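Local structure of Rep (3VW4) at a contact of chain A with DNA. The protein initiates replication of plasmid ColE2-P9 as an initiator-primase, binding the replication origin and unwinding its DNA duplex as a single protein. Sequence-based numbering; all coordinates share one arbitrary frame.

Sites 1 and 2 lie close together on the one Rep chain, with the centres of their C-alpha atoms about 14 Å apart. Helix 76-92 runs through both: Phe79, in its first turn, belongs to site 1, and Gln83, Ala84, Arg86 and Gly87 further along make up site 2. The nucleotide DG6 of chain B is shared as well. Site 1 adds the end of helix 7-24 and Arg26 in the loop that follows, and holds DA4, DA5 and DT20, which are unpaired, whereas the nucleotides at site 2 are base-paired. The DNA-binding domain thus spans the junction between opened and intact duplex, as fits an origin-unwinding protein.

Site 1: a contact of chain A with DNA. Residues 22-23, 26, 79. With nucleotides of chain C; nucleotides of chain B.
Arg26 and Phe79 approach the DA4-DA5 step of chain B together, with the guanidinium laid over the ring. This is the DNA-binding domain of the Rep initiator, part of which matches the primase C-terminal 1 family. Arg26 NE sits 3.6 Å above the plane of the Phe79 ring, over its centre, while Arg23 O lies off-centre over the opposite guanidinium face. This sandwich probably limits the turning of the guanidinium, whose NH2 points to the DA5 phosphate in a salt bridge with a modelled length too short to trust. Its NE turns to a water at 2.8 Å from the water oxygen, nearly straight (166° at H). That water also meets the backbone Tyr22 O and the adenine N3 of DA4, joining helix 7-24 to an unpaired base.

With CG anti to its backbone nitrogen (chi1 -171°), Phe79 points its ring edge at the sugar-phosphate chain: CD1 lies 4.0 Å from DA4 C2', and CE1 near DA5 O5'. DA4 itself brings C2 up to the Phe79 backbone, 3.9 Å from CA. Tyr22 uses CB against the DA4 deoxyribose, 3.7 Å from O4'.

Arg23 is poorly ordered. As modelled, one guanidinium face turns to DA5 OP1, which lies toward its rim, and NH1 forms a salt bridge and a strongly bent hydrogen bond to DG6 OP1. Its placement against unpaired DT20 of chain C is doubtful.

Site 2: a contact of chain A with DNA. Residues 83-84, 86-87. With nucleotides of chain C; nucleotides of chain B.
Helix 76-92 lies in the minor groove of the paired origin DNA, presenting Gln83, Ala84, Arg86 and Gly87 to the sugar edges of the bases and to the backbone of chain B. It belongs to the DNA-binding domain of this plasmid replication initiator, which carries a match to the primase C-terminal 1 family. A backbone group makes a well-formed hydrogen bond: the amino N2 of DG7 donates to Gln83 O at 2.8 Å, with 161° at H. The donor lies in the carbonyl plane on a lone pair, with a C=O...N angle of 128°. The same amino group also donates to DC17 O2 of chain C at 3.0 Å, so it serves its Watson-Crick partner and the helix at once. Such an amino group marks guanine in the minor groove, as adenine has none there.

The Gln83 side chain leaves with CG anti to its carbonyl carbon and bends at chi2 (-81°), which places its amide between the sugar of DG7 and the sugar edge of DG6. As built, NE2 is 2.8 Å from the DG6 amino N2, donor to donor, and OE1 is 3.2 Å from both DG6 N3 and DG7 O4', which like it can only accept; an amide turned end for end would probably pair better. Shortening Gln83 to an alanine removes the amide, and the DG6 sugar edge would probably lose whatever polar partner it offers, although the carbonyl contact to DG7 could persist.

On the chain B side, Ala84 rests its methyl CB against the backbone, 3.5 Å from DC8 O3', and its CA faces the DC8 sugar. Arg86 brings CB to 3.4 Å from DC17 O2. Gly87 faces the minor groove, its short approach to DC8 being doubtful.

Site 1: a contact of chain A with DNA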
loop_
_atom_site.group_PDB
_atom_site.type_symbol
_atom_site.label_atom_id
_atom_site.label_comp_id
_atom_site.label_asym_id
_atom_site.label_seq_id
_atom_site.Cartn_x
_atom_site.Cartn_y
_atom_site.Cartn_z
ATOM N N TYR A 22 -2.422 -6.326 7.411
ATOM C CA TYR A 22 -2.082 -6.511 6.022
ATOM C C TYR A 22 -0.817 -5.723 5.711
ATOM O O TYR A 22 0.043 -6.162 4.932
ATOM C CB TYR A 22 -3.195 -6.099 5.058
ATOM C CG TYR A 22 -4.519 -6.829 5.242
ATOM C CD1 TYR A 22 -4.575 -8.164 5.650
ATOM C CD2 TYR A 22 -5.727 -6.161 5.016
ATOM C CE1 TYR A 22 -5.791 -8.775 5.851
ATOM C CE2 TYR A 22 -6.963 -6.780 5.184
ATOM C CZ TYR A 22 -7.007 -8.086 5.601
ATOM O OH TYR A 22 -8.261 -8.671 5.761
ATOM N N ARG A 23 -0.725 -4.551 6.325
ATOM C CA ARG A 23 0.374 -3.639 6.114
ATOM C C ARG A 23 1.590 -3.973 7.000
ATOM O O ARG A 23 2.697 -3.936 6.521
ATOM C CB ARG A 23 -0.084 -2.190 6.317
ATOM C CG ARG A 23 0.794 -1.225 5.527
ATOM C CD ARG A 23 0.664 0.199 5.991
ATOM N NE ARG A 23 -0.604 0.803 5.634
ATOM C CZ ARG A 23 -0.675 1.887 4.867
ATOM N NH1 ARG A 23 0.461 2.445 4.381
ATOM N NH2 ARG A 23 -1.858 2.423 4.567
ATOM N N ARG A 26 4.664 -6.794 6.366
ATOM C CA ARG A 26 5.808 -6.386 5.582
ATOM C C ARG A 26 6.930 -5.774 6.434
ATOM O O ARG A 26 8.016 -5.510 5.938
ATOM C CB ARG A 26 5.380 -5.280 4.691
ATOM C CG ARG A 26 4.939 -5.666 3.344
ATOM C CD ARG A 26 4.881 -4.345 2.588
ATOM N NE ARG A 26 3.517 -3.902 2.575
ATOM C CZ ARG A 26 3.129 -2.645 2.577
ATOM N NH1 ARG A 26 4.012 -1.669 2.595
ATOM N NH2 ARG A 26 1.843 -2.377 2.523
ATOM N N PHE A 79 2.957 -8.763 -2.594
ATOM C CA PHE A 79 2.902 -7.304 -2.594
ATOM C C PHE A 79 3.240 -6.755 -3.944
ATOM O O PHE A 79 2.524 -5.892 -4.426
ATOM C CB PHE A 79 3.830 -6.715 -1.557
ATOM C CG PHE A 79 3.686 -5.226 -1.344
ATOM C CD1 PHE A 79 2.458 -4.636 -1.125
ATOM C CD2 PHE A 79 4.812 -4.410 -1.229
ATOM C CE1 PHE A 79 2.324 -3.249 -0.866
ATOM C CE2 PHE A 79 4.688 -3.039 -0.939
ATOM C CZ PHE A 79 3.446 -2.454 -0.798
ATOM P P DT C 20 -7.703 2.768 3.531
ATOM O OP1 DT C 20 -6.443 2.223 2.941
ATOM O OP2 DT C 20 -8.023 2.447 4.940
ATOM O "O5'" DT C 20 -7.736 4.361 3.381
ATOM C "C5'" DT C 20 -6.778 5.101 2.568
ATOM C "C4'" DT C 20 -5.486 5.351 3.317
ATOM O "O4'" DT C 20 -5.562 4.768 4.636
ATOM C "C3'" DT C 20 -4.248 4.734 2.671
ATOM O "O3'" DT C 20 -3.590 5.721 1.875
ATOM C "C2'" DT C 20 -3.352 4.389 3.847
ATOM C "C1'" DT C 20 -4.260 4.416 5.079
ATOM N N1 DT C 20 -4.358 3.143 5.853
ATOM C C2 DT C 20 -4.563 3.229 7.216
ATOM O O2 DT C 20 -4.696 4.292 7.807
ATOM N N3 DT C 20 -4.621 2.016 7.866
ATOM C C4 DT C 20 -4.493 0.756 7.303
ATOM O O4 DT C 20 -4.575 -0.242 8.014
ATOM C C5 DT C 20 -4.275 0.739 5.869
ATOM C C7 DT C 20 -4.122 -0.578 5.170
ATOM C C6 DT C 20 -4.223 1.916 5.226
ATOM P P DA B 4 -5.824 -5.326 -0.037
ATOM O OP1 DA B 4 -6.950 -4.586 0.609
ATOM O OP2 DA B 4 -5.776 -5.611 -1.495
ATOM O "O5'" DA B 4 -4.454 -4.570 0.275
ATOM C "C5'" DA B 4 -4.106 -4.197 1.600
ATOM C "C4'" DA B 4 -2.602 -4.192 1.682
ATOM O "O4'" DA B 4 -2.030 -5.533 1.580
ATOM C "C3'" DA B 4 -1.925 -3.348 0.605
ATOM O "O3'" DA B 4 -0.895 -2.639 1.309
ATOM C "C2'" DA B 4 -1.427 -4.398 -0.385
ATOM C "C1'" DA B 4 -1.142 -5.609 0.495
ATOM N N9 DA B 4 -1.331 -6.921 -0.100
ATOM C C8 DA B 4 -2.458 -7.447 -0.678
ATOM N N7 DA B 4 -2.330 -8.707 -1.033
ATOM C C5 DA B 4 -1.063 -9.054 -0.584
ATOM C C6 DA B 4 -0.337 -10.258 -0.627
ATOM N N6 DA B 4 -0.807 -11.394 -1.144
ATOM N N1 DA B 4 0.910 -10.259 -0.104
ATOM C C2 DA B 4 1.377 -9.128 0.441
ATOM N N3 DA B 4 0.780 -7.943 0.566
ATOM C C4 DA B 4 -0.436 -7.963 -0.008
ATOM P P DA B 5 -0.832 -1.061 1.584
ATOM O OP1 DA B 5 0.385 -0.719 2.362
ATOM O OP2 DA B 5 -2.158 -0.708 2.083
ATOM O "O5'" DA B 5 -0.341 -0.590 0.167
ATOM C "C5'" DA B 5 -0.820 0.585 -0.334
ATOM C "C4'" DA B 5 0.325 1.547 -0.391
ATOM O "O4'" DA B 5 -0.274 2.695 -1.013
ATOM C "C3'" DA B 5 0.780 2.029 0.982
ATOM O "O3'" DA B 5 2.044 2.661 0.805
ATOM C "C2'" DA B 5 -0.235 3.105 1.287
ATOM C "C1'" DA B 5 -0.258 3.768 -0.079
ATOM N N9 DA B 5 -1.387 4.651 -0.386
ATOM C C8 DA B 5 -1.445 6.007 -0.658
ATOM N N7 DA B 5 -2.657 6.438 -0.925
ATOM C C5 DA B 5 -3.437 5.293 -0.848
ATOM C C6 DA B 5 -4.803 5.076 -1.017
ATOM N N6 DA B 5 -5.670 6.039 -1.318
ATOM N N1 DA B 5 -5.259 3.812 -0.875
ATOM C C2 DA B 5 -4.381 2.836 -0.584
ATOM N N3 DA B 5 -3.072 2.916 -0.410
ATOM C C4 DA B 5 -2.661 4.184 -0.543
ATOM P P DG B 6 3.104 2.923 2.008
ATOM O OP1 DG B 6 2.841 2.148 3.236
ATOM O OP2 DG B 6 3.082 4.413 2.062
ATOM O "O5'" DG B 6 4.524 2.583 1.363
ATOM C "C5'" DG B 6 4.967 1.244 1.066
ATOM C "C4'" DG B 6 5.319 1.154 -0.402
ATOM O "O4'" DG B 6 4.304 1.773 -1.226
ATOM C "C3'" DG B 6 6.652 1.752 -0.856
ATOM O "O3'" DG B 6 7.062 0.838 -1.861
ATOM C "C2'" DG B 6 6.258 3.020 -1.597
ATOM C "C1'" DG B 6 4.885 2.694 -2.154
ATOM N N9 DG B 6 3.944 3.806 -2.295
ATOM C C8 DG B 6 4.063 5.091 -1.818
ATOM N N7 DG B 6 3.007 5.826 -2.062
ATOM C C5 DG B 6 2.125 4.963 -2.702
ATOM C C6 DG B 6 0.810 5.182 -3.196
ATOM O O6 DG B 6 0.134 6.218 -3.164
ATOM N N1 DG B 6 0.275 4.028 -3.761
ATOM C C2 DG B 6 0.927 2.828 -3.861
ATOM N N2 DG B 6 0.249 1.842 -4.444
ATOM N N3 DG B 6 2.152 2.614 -3.420
ATOM C C4 DG B 6 2.683 3.710 -2.844
HETATM O O HOH W 1 1.712 -6.017 2.899
#

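Site 2: a contact of chain A with DNA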
loop_
_atom_site.group_PDB
_atom_site.type_symbol
_atom_site.label_atom_id
_atom_site.label_comp_id
_atom_site.label_asym_id
_atom_site.label_seq_id
_atom_site.Cartn_x
_atom_site.Cartn_y
_atom_site.Cartn_z
ATOM N N GLN A 83 0.915 -4.316 -6.290
ATOM C CA GLN A 83 1.406 -3.012 -6.715
ATOM C C GLN A 83 1.504 -2.954 -8.227
ATOM O O GLN A 83 1.444 -1.869 -8.835
ATOM C CB GLN A 83 2.737 -2.777 -6.082
ATOM C CG GLN A 83 2.660 -2.615 -4.584
ATOM C CD GLN A 83 2.254 -1.196 -4.253
ATOM O OE1 GLN A 83 3.115 -0.372 -3.756
ATOM N NE2 GLN A 83 1.003 -0.826 -4.637
ATOM N N ALA A 84 1.676 -4.098 -8.889
ATOM C CA ALA A 84 1.703 -4.081 -10.365
ATOM C C ALA A 84 0.299 -3.902 -10.890
ATOM O O ALA A 84 0.111 -3.246 -11.878
ATOM C CB ALA A 84 2.319 -5.330 -10.930
ATOM N N ARG A 86 -2.342 -2.291 -9.400
ATOM C CA ARG A 86 -2.641 -0.841 -9.177
ATOM C C ARG A 86 -1.818 0.045 -10.126
ATOM O O ARG A 86 -2.350 0.918 -10.778
ATOM C CB ARG A 86 -2.377 -0.431 -7.719
ATOM C CG ARG A 86 -3.007 -1.403 -6.768
ATOM C CD ARG A 86 -2.868 -0.960 -5.347
ATOM N NE ARG A 86 -3.696 -1.707 -4.391
ATOM C CZ ARG A 86 -3.710 -1.428 -3.087
ATOM N NH1 ARG A 86 -2.951 -0.423 -2.669
ATOM N NH2 ARG A 86 -4.479 -2.128 -2.232
ATOM N N GLY A 87 -0.523 -0.212 -10.222
ATOM C CA GLY A 87 0.308 0.584 -11.071
ATOM C C GLY A 87 -0.199 0.500 -12.492
ATOM O O GLY A 87 -0.027 1.443 -13.247
ATOM P P DC C 17 -6.033 7.780 -10.175
ATOM O OP1 DC C 17 -7.379 7.902 -10.770
ATOM O OP2 DC C 17 -5.698 8.471 -8.898
ATOM O "O5'" DC C 17 -5.922 6.242 -9.783
ATOM C "C5'" DC C 17 -5.687 5.236 -10.763
ATOM C "C4'" DC C 17 -5.013 4.073 -10.080
ATOM O "O4'" DC C 17 -3.636 4.369 -9.778
ATOM C "C3'" DC C 17 -5.639 3.722 -8.742
ATOM O "O3'" DC C 17 -6.668 2.803 -9.124
ATOM C "C2'" DC C 17 -4.467 3.199 -7.907
ATOM C "C1'" DC C 17 -3.222 3.501 -8.739
ATOM N N1 DC C 17 -2.117 4.160 -8.045
ATOM C C2 DC C 17 -0.875 3.530 -8.031
ATOM O O2 DC C 17 -0.776 2.407 -8.537
ATOM N N3 DC C 17 0.178 4.149 -7.432
ATOM C C4 DC C 17 0.023 5.374 -6.916
ATOM N N4 DC C 17 1.083 5.962 -6.360
ATOM C C5 DC C 17 -1.224 6.059 -6.969
ATOM C C6 DC C 17 -2.255 5.426 -7.543
ATOM P P DG B 6 3.104 2.923 2.008
ATOM O OP1 DG B 6 2.841 2.148 3.236
ATOM O OP2 DG B 6 3.082 4.413 2.062
ATOM O "O5'" DG B 6 4.524 2.583 1.363
ATOM C "C5'" DG B 6 4.967 1.244 1.066
ATOM C "C4'" DG B 6 5.319 1.154 -0.402
ATOM O "O4'" DG B 6 4.304 1.773 -1.226
ATOM C "C3'" DG B 6 6.652 1.752 -0.856
ATOM O "O3'" DG B 6 7.062 0.838 -1.861
ATOM C "C2'" DG B 6 6.258 3.020 -1.597
ATOM C "C1'" DG B 6 4.885 2.694 -2.154
ATOM N N9 DG B 6 3.944 3.806 -2.295
ATOM C C8 DG B 6 4.063 5.091 -1.818
ATOM N N7 DG B 6 3.007 5.826 -2.062
ATOM C C5 DG B 6 2.125 4.963 -2.702
ATOM C C6 DG B 6 0.810 5.182 -3.196
ATOM O O6 DG B 6 0.134 6.218 -3.164
ATOM N N1 DG B 6 0.275 4.028 -3.761
ATOM C C2 DG B 6 0.927 2.828 -3.861
ATOM N N2 DG B 6 0.249 1.842 -4.444
ATOM N N3 DG B 6 2.152 2.614 -3.420
ATOM C C4 DG B 6 2.683 3.710 -2.844
ATOM P P DG B 7 8.564 0.414 -2.151
ATOM O OP1 DG B 7 9.016 -0.325 -0.962
ATOM O OP2 DG B 7 9.385 1.505 -2.798
ATOM O "O5'" DG B 7 8.525 -0.774 -3.209
ATOM C "C5'" DG B 7 7.609 -1.850 -3.019
ATOM C "C4'" DG B 7 6.982 -2.130 -4.358
ATOM O "O4'" DG B 7 6.047 -1.082 -4.727
ATOM C "C3'" DG B 7 8.002 -2.215 -5.493
ATOM O "O3'" DG B 7 7.546 -3.372 -6.188
ATOM C "C2'" DG B 7 7.828 -0.902 -6.243
ATOM C "C1'" DG B 7 6.365 -0.580 -6.041
ATOM N N9 DG B 7 5.954 0.820 -6.070
ATOM C C8 DG B 7 6.615 1.887 -5.515
ATOM N N7 DG B 7 5.914 2.991 -5.536
ATOM C C5 DG B 7 4.705 2.621 -6.100
ATOM C C6 DG B 7 3.549 3.392 -6.375
ATOM O O6 DG B 7 3.361 4.595 -6.163
ATOM N N1 DG B 7 2.549 2.623 -6.972
ATOM C C2 DG B 7 2.639 1.271 -7.215
ATOM N N2 DG B 7 1.561 0.689 -7.750
ATOM N N3 DG B 7 3.704 0.541 -6.937
ATOM C C4 DG B 7 4.698 1.277 -6.403
ATOM P P DC B 8 8.130 -3.890 -7.540
ATOM O OP1 DC B 8 7.948 -5.350 -7.314
ATOM O OP2 DC B 8 9.478 -3.349 -7.743
ATOM O "O5'" DC B 8 7.257 -3.291 -8.748
ATOM C "C5'" DC B 8 5.840 -3.425 -8.686
ATOM C "C4'" DC B 8 5.166 -2.525 -9.685
ATOM O "O4'" DC B 8 5.195 -1.159 -9.224
ATOM C "C3'" DC B 8 5.812 -2.502 -11.070
ATOM O "O3'" DC B 8 5.158 -3.495 -11.859
ATOM C "C2'" DC B 8 5.598 -1.068 -11.556
ATOM C "C1'" DC B 8 4.926 -0.368 -10.372
ATOM N N1 DC B 8 5.279 1.006 -10.048
ATOM C C2 DC B 8 4.264 1.960 -10.107
ATOM O O2 DC B 8 3.159 1.629 -10.573
ATOM N N3 DC B 8 4.520 3.226 -9.701
ATOM C C4 DC B 8 5.723 3.540 -9.219
ATOM N N4 DC B 8 5.923 4.792 -8.822
ATOM C C5 DC B 8 6.766 2.577 -9.106
ATOM C C6 DC B 8 6.496 1.326 -9.514
ATOM P P DT B 9 5.489 -3.643 -13.412
ATOM O OP1 DT B 9 5.196 -5.034 -13.862
ATOM O OP2 DT B 9 6.808 -3.074 -13.638
ATOM O "O5'" DT B 9 4.493 -2.685 -14.221
ATOM C "C5'" DT B 9 3.081 -2.608 -13.868
ATOM C "C4'" DT B 9 2.393 -1.611 -14.764
ATOM O "O4'" DT B 9 2.568 -0.273 -14.235
ATOM C "C3'" DT B 9 2.892 -1.591 -16.217
ATOM O "O3'" DT B 9 1.724 -1.757 -17.021
ATOM C "C2'" DT B 9 3.554 -0.231 -16.387
ATOM C "C1'" DT B 9 3.006 0.628 -15.249
ATOM N N1 DT B 9 3.969 1.556 -14.621
ATOM C C2 DT B 9 3.541 2.832 -14.323
ATOM O O2 DT B 9 2.435 3.245 -14.618
ATOM N N3 DT B 9 4.469 3.621 -13.685
ATOM C C4 DT B 9 5.748 3.261 -13.312
ATOM O O4 DT B 9 6.463 4.070 -12.723
ATOM C C5 DT B 9 6.126 1.897 -13.638
ATOM C C7 DT B 9 7.493 1.413 -13.270
ATOM C C6 DT B 9 5.222 1.120 -14.254
#